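Long-range contacts in trans-4-hydroxy-L-proline dehydratase (Clostridioides difficile 70-100-2010, PDB 6VXC), which catalyses the dehydration of trans-4-hydroxy-L-proline to (S)-1-pyrroline-5-carboxylate by glycyl-radical chemistry in the anaerobic breakdown of hydroxyproline: residues T721-F727 and H755-F761; F192-K196 and C228-V232. All blocks are in the same frame, centred on the assembly; numbering follows the deposited sequence.

In the fold
The two contacts lie on opposite sides of the chain's centre, with nearest atoms about 30 Å apart, and share no element. Interaction 1 is wholly buried and joins two neighbouring parallel strands, 724-726 and 755-759, in the glycine radical domain; backbone hydrogen bonds carry it, and its beginning lies close to the residues assigned, by similarity, to catalysis. Interaction 2, in the pyruvate formate lyase-like domain, is only partly buried and sets helix 192-205 against helix 214-248 far from those residues. No backbone bonds cross there: an aromatic ring, sulfur atoms and aliphatic branches pack together, and a lysine-aspartate salt bridge stands among the partly exposed residues.

Interaction 1 of 2, residues T721-F727 and H755-F761; sequences TLLNQRF and HIQFNVF
Thr721 and His755 are joined through water 1, which lies 2.8 Å from Thr721 OG1 and donates to His755 O; the threonine hydroxyl is also hydrogen-bonded to His715. Leu722 lies alongside the histidine, CG to His755 CE1 3.8 Å, a greasy flank for the imidazole. Leu723 N then donates almost straight (168°) to His755 ND1 at 3.0 Å; the imidazole suits this place by offering an in-plane acceptor where a side chain replaces a backbone carbonyl. The ring gets there with CG anti to N (chi1 156°). Regular parallel pairing follows. Leu723 O accepts from Gln757 N, and the leucine's CD2 packs on Ile756 CD1 at 3.9 Å. Gln725 N donates to Gln757 O and Gln725 O accepts from Asn759 N (2.9 Å), while the bent glutamine side chain folds back to Asn724 O. The extended Arg726, combining a flat face with N-H donors, presents one guanidinium face to Phe761, whose CE1 lies over its centre, 3.4 Å from Arg726 CZ, the two planes 29° apart. Water 2 accepts from Arg726 NE and links Phe727 O to Phe761 N, and a salt bridge from Arg726 to Glu806 probably offsets the buried charge. Phe727 N closes the ladder on Asn759 O; the Phe727 ring meets that of Phe758 obliquely, centroids 5.1 Å apart, beside helix 734-750. With that helix the strands form a beta-alpha-beta unit, 724-726 being the outermost strand of a mixed sheet, and the side chain of Leu722 lies about 4 Å from that of Cys454, the probable thiyl radical residue of this glycyl radical enzyme.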
# COMPACT_ATOMS: atom_id res chain seq x y z
N THR A 721 -4.86 11.35 -1.92
CA THR A 721 -6.28 11.01 -1.99
C THR A 721 -6.50 10.09 -3.19
O THR A 721 -5.78 10.17 -4.18
CB THR A 721 -7.17 12.24 -2.16
OG1 THR A 721 -6.85 12.87 -3.41
CG2 THR A 721 -6.99 13.24 -1.00
N LEU A 722 -7.54 9.25 -3.10
CA LEU A 722 -7.78 8.22 -4.10
C LEU A 722 -9.10 8.49 -4.83
O LEU A 722 -10.16 8.55 -4.19
CB LEU A 722 -7.80 6.85 -3.44
CG LEU A 722 -7.71 5.66 -4.38
CD1 LEU A 722 -7.15 4.47 -3.60
CD2 LEU A 722 -9.05 5.32 -4.98
N LEU A 723 -9.05 8.63 -6.15
CA LEU A 723 -10.26 8.84 -6.94
C LEU A 723 -10.38 7.76 -8.01
O LEU A 723 -9.55 7.69 -8.92
CB LEU A 723 -10.28 10.23 -7.59
CG LEU A 723 -11.46 10.49 -8.56
CD1 LEU A 723 -12.80 10.32 -7.86
CD2 LEU A 723 -11.38 11.88 -9.18
N ASN A 724 -11.45 6.95 -7.93
CA ASN A 724 -11.86 6.01 -8.97
C ASN A 724 -12.85 6.68 -9.91
O ASN A 724 -13.79 7.34 -9.46
CB ASN A 724 -12.55 4.78 -8.40
CG ASN A 724 -11.61 3.75 -7.87
OD1 ASN A 724 -11.75 3.28 -6.73
ND2 ASN A 724 -10.63 3.39 -8.67
N GLN A 725 -12.66 6.48 -11.21
CA GLN A 725 -13.66 6.82 -12.22
C GLN A 725 -13.77 5.67 -13.20
O GLN A 725 -12.83 4.88 -13.37
CB GLN A 725 -13.33 8.14 -12.95
CG GLN A 725 -13.62 9.43 -12.15
CD GLN A 725 -15.11 9.66 -11.90
OE1 GLN A 725 -15.83 10.13 -12.77
NE2 GLN A 725 -15.57 9.33 -10.70
N ARG A 726 -14.93 5.57 -13.83
CA ARG A 726 -15.27 4.46 -14.71
C ARG A 726 -15.92 5.00 -15.98
O ARG A 726 -16.78 5.87 -15.90
CB ARG A 726 -16.20 3.48 -13.99
CG ARG A 726 -16.81 2.45 -14.89
CD ARG A 726 -17.94 1.72 -14.21
NE ARG A 726 -18.71 0.98 -15.20
CZ ARG A 726 -19.85 0.35 -14.96
NH1 ARG A 726 -20.39 0.35 -13.75
NH2 ARG A 726 -20.44 -0.29 -15.96
N PHE A 727 -15.53 4.47 -17.13
CA PHE A 727 -16.05 4.92 -18.42
C PHE A 727 -16.70 3.77 -19.17
O PHE A 727 -16.21 2.64 -19.15
CB PHE A 727 -14.96 5.50 -19.30
CG PHE A 727 -14.40 6.77 -18.77
CD1 PHE A 727 -15.19 7.89 -18.67
CD2 PHE A 727 -13.07 6.84 -18.40
CE1 PHE A 727 -14.67 9.06 -18.16
CE2 PHE A 727 -12.55 8.01 -17.91
CZ PHE A 727 -13.36 9.11 -17.78
N HIS A 755 -4.79 12.38 -7.74
CA HIS A 755 -4.75 11.04 -8.31
C HIS A 755 -6.06 10.74 -9.01
O HIS A 755 -7.13 11.15 -8.55
CB HIS A 755 -4.50 10.00 -7.20
CG HIS A 755 -4.99 8.63 -7.54
ND1 HIS A 755 -6.27 8.20 -7.27
CD2 HIS A 755 -4.35 7.59 -8.12
CE1 HIS A 755 -6.40 6.95 -7.67
NE2 HIS A 755 -5.25 6.55 -8.19
N ILE A 756 -5.98 9.97 -10.10
CA ILE A 756 -7.17 9.41 -10.73
C ILE A 756 -6.77 8.11 -11.42
O ILE A 756 -5.65 7.98 -11.93
CB ILE A 756 -7.83 10.43 -11.69
CG1 ILE A 756 -9.24 10.00 -12.12
CG2 ILE A 756 -6.96 10.72 -12.91
CD1 ILE A 756 -10.01 11.12 -12.78
N GLN A 757 -7.69 7.15 -11.43
CA GLN A 757 -7.48 5.87 -12.08
C GLN A 757 -8.83 5.38 -12.63
O GLN A 757 -9.88 5.73 -12.09
CB GLN A 757 -6.90 4.84 -11.12
CG GLN A 757 -7.82 4.51 -9.96
CD GLN A 757 -7.11 3.75 -8.85
OE1 GLN A 757 -5.89 3.87 -8.68
NE2 GLN A 757 -7.86 2.92 -8.13
N PHE A 758 -8.79 4.56 -13.68
CA PHE A 758 -9.98 4.27 -14.48
C PHE A 758 -10.29 2.77 -14.55
O PHE A 758 -9.40 1.94 -14.71
CB PHE A 758 -9.82 4.80 -15.92
CG PHE A 758 -9.53 6.27 -15.99
CD1 PHE A 758 -10.44 7.20 -15.49
CD2 PHE A 758 -8.34 6.73 -16.57
CE1 PHE A 758 -10.17 8.57 -15.56
CE2 PHE A 758 -8.06 8.10 -16.64
CZ PHE A 758 -8.98 9.02 -16.14
N ASN A 759 -11.58 2.46 -14.43
CA ASN A 759 -12.14 1.21 -14.93
C ASN A 759 -12.76 1.46 -16.31
O ASN A 759 -13.39 2.50 -16.53
CB ASN A 759 -13.21 0.65 -13.98
CG ASN A 759 -12.64 -0.36 -13.00
OD1 ASN A 759 -11.91 -1.27 -13.37
ND2 ASN A 759 -12.99 -0.20 -11.73
N VAL A 760 -12.57 0.51 -17.22
CA VAL A 760 -13.25 0.53 -18.51
C VAL A 760 -13.70 -0.89 -18.82
O VAL A 760 -12.95 -1.67 -19.43
CB VAL A 760 -12.33 1.06 -19.62
CG1 VAL A 760 -13.08 1.14 -20.99
CG2 VAL A 760 -11.73 2.38 -19.24
N PHE A 761 -14.90 -1.26 -18.40
CA PHE A 761 -15.34 -2.64 -18.58
C PHE A 761 -16.76 -2.66 -19.10
O PHE A 761 -17.52 -1.70 -18.97
CB PHE A 761 -15.22 -3.46 -17.28
CG PHE A 761 -15.98 -2.90 -16.09
CD1 PHE A 761 -17.36 -2.98 -16.01
CD2 PHE A 761 -15.29 -2.36 -15.01
CE1 PHE A 761 -18.05 -2.49 -14.90
CE2 PHE A 761 -15.96 -1.86 -13.89
CZ PHE A 761 -17.35 -1.93 -13.84
O HOH W 1 -7.32 12.65 -6.12
O HOH W 2 -17.05 0.61 -17.57

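Interaction 2 of 2, residues F192-K196 and C228-V232; sequences FLDLK and CDAMV
The Phe192 ring lies flat against Met231, whose CG sits over the middle of one face, 3.7 Å from the ring centroid and only 3° off the ring normal. Met231 bends at chi2 and chi3, curling its chain above the ring; SD therefore stands above the same face at a longer 5.0 Å from the centroid, a Met-aromatic contact, and CE comes down near CE2 of Phe192. An unbranched, flexible thioether suits this place because its chain can curl along a flat ring face. Cys228 approaches differently, bringing SG near the ring's plane at its edge, 4.2 Å from Phe192 CD1. Being small, it fits between the helices, its CB 3.5 Å from Phe192 O and its sulfur also against Leu195 CB. Along the more exposed flank, Leu193 and Val232 cross at about a right angle, with Leu193 CD2 3.7 Å from Val232 CG2. Lys196 runs fully extended, CG anti to N (chi1 -172°), its CB resting on Cys228 CB and its amine carried across to Asp229. There NZ donates to OD1 at 2.8 Å, on the syn lone pair, so the ammonium lies on the side of OD2; the long methylene chain lets a charge sit beyond the apolar layer. Helix 542-546 adds Leu543 and Thr546 beside Phe192. With axes 9.0 Å apart and N-to-C directions 161° apart, this is near-antiparallel helix packing, an apolar interface flanked by a salt bridge, joining helices 192-205 and 214-248 of the pyruvate formate lyase-like part of the enzyme.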
# COMPACT_ATOMS: atom_id res chain seq x y z
N PHE A 192 27.02 -2.91 -0.27
CA PHE A 192 26.93 -3.08 1.17
C PHE A 192 28.28 -3.16 1.86
O PHE A 192 28.37 -2.90 3.07
CB PHE A 192 26.06 -4.29 1.49
CG PHE A 192 24.60 -4.00 1.32
CD1 PHE A 192 23.86 -3.44 2.35
CD2 PHE A 192 23.97 -4.23 0.10
CE1 PHE A 192 22.51 -3.12 2.18
CE2 PHE A 192 22.61 -3.93 -0.07
CZ PHE A 192 21.89 -3.37 0.96
N LEU A 193 29.35 -3.47 1.12
CA LEU A 193 30.69 -3.31 1.68
C LEU A 193 31.01 -1.84 1.89
O LEU A 193 31.65 -1.48 2.88
CB LEU A 193 31.74 -3.95 0.78
CG LEU A 193 31.68 -5.46 0.69
CD1 LEU A 193 32.65 -5.93 -0.37
CD2 LEU A 193 32.01 -6.08 2.06
N ASP A 194 30.58 -0.97 0.96
CA ASP A 194 30.75 0.47 1.14
C ASP A 194 29.98 0.98 2.37
O ASP A 194 30.49 1.79 3.15
CB ASP A 194 30.26 1.24 -0.08
CG ASP A 194 31.07 0.97 -1.33
OD1 ASP A 194 32.31 0.84 -1.23
OD2 ASP A 194 30.45 0.90 -2.41
N LEU A 195 28.72 0.57 2.49
CA LEU A 195 27.91 1.03 3.62
C LEU A 195 28.53 0.54 4.92
O LEU A 195 28.59 1.28 5.90
CB LEU A 195 26.47 0.52 3.47
CG LEU A 195 25.69 1.10 2.28
CD1 LEU A 195 24.38 0.34 2.00
CD2 LEU A 195 25.37 2.56 2.52
N LYS A 196 29.06 -0.69 4.92
CA LYS A 196 29.70 -1.18 6.14
C LYS A 196 30.89 -0.31 6.53
O LYS A 196 31.08 0.01 7.70
CB LYS A 196 30.13 -2.63 5.97
CG LYS A 196 30.62 -3.22 7.27
CD LYS A 196 31.02 -4.67 7.14
CE LYS A 196 31.64 -5.16 8.45
NZ LYS A 196 32.06 -6.57 8.35
N CYS A 228 24.81 -5.66 6.78
CA CYS A 228 25.64 -5.56 5.58
C CYS A 228 26.33 -6.88 5.27
O CYS A 228 26.35 -7.32 4.11
CB CYS A 228 26.70 -4.46 5.74
SG CYS A 228 26.10 -2.75 5.79
N ASP A 229 26.93 -7.51 6.28
CA ASP A 229 27.55 -8.81 6.09
C ASP A 229 26.56 -9.82 5.53
O ASP A 229 26.92 -10.68 4.73
CB ASP A 229 28.14 -9.35 7.40
CG ASP A 229 29.33 -8.56 7.89
OD1 ASP A 229 30.04 -7.96 7.05
OD2 ASP A 229 29.56 -8.56 9.12
N ALA A 230 25.32 -9.78 6.01
CA ALA A 230 24.32 -10.71 5.50
C ALA A 230 24.08 -10.50 4.01
O ALA A 230 23.96 -11.47 3.25
CB ALA A 230 23.02 -10.57 6.30
N MET A 231 24.01 -9.25 3.56
CA MET A 231 23.79 -9.02 2.13
C MET A 231 24.97 -9.53 1.32
O MET A 231 24.79 -10.12 0.25
CB MET A 231 23.52 -7.54 1.85
CG MET A 231 22.21 -7.03 2.47
SD MET A 231 20.76 -7.92 1.91
CE MET A 231 20.67 -7.44 0.20
N VAL A 232 26.20 -9.35 1.82
CA VAL A 232 27.37 -9.88 1.13
C VAL A 232 27.26 -11.39 0.98
O VAL A 232 27.54 -11.94 -0.09
CB VAL A 232 28.65 -9.45 1.87
CG1 VAL A 232 29.87 -10.17 1.29
CG2 VAL A 232 28.83 -7.95 1.77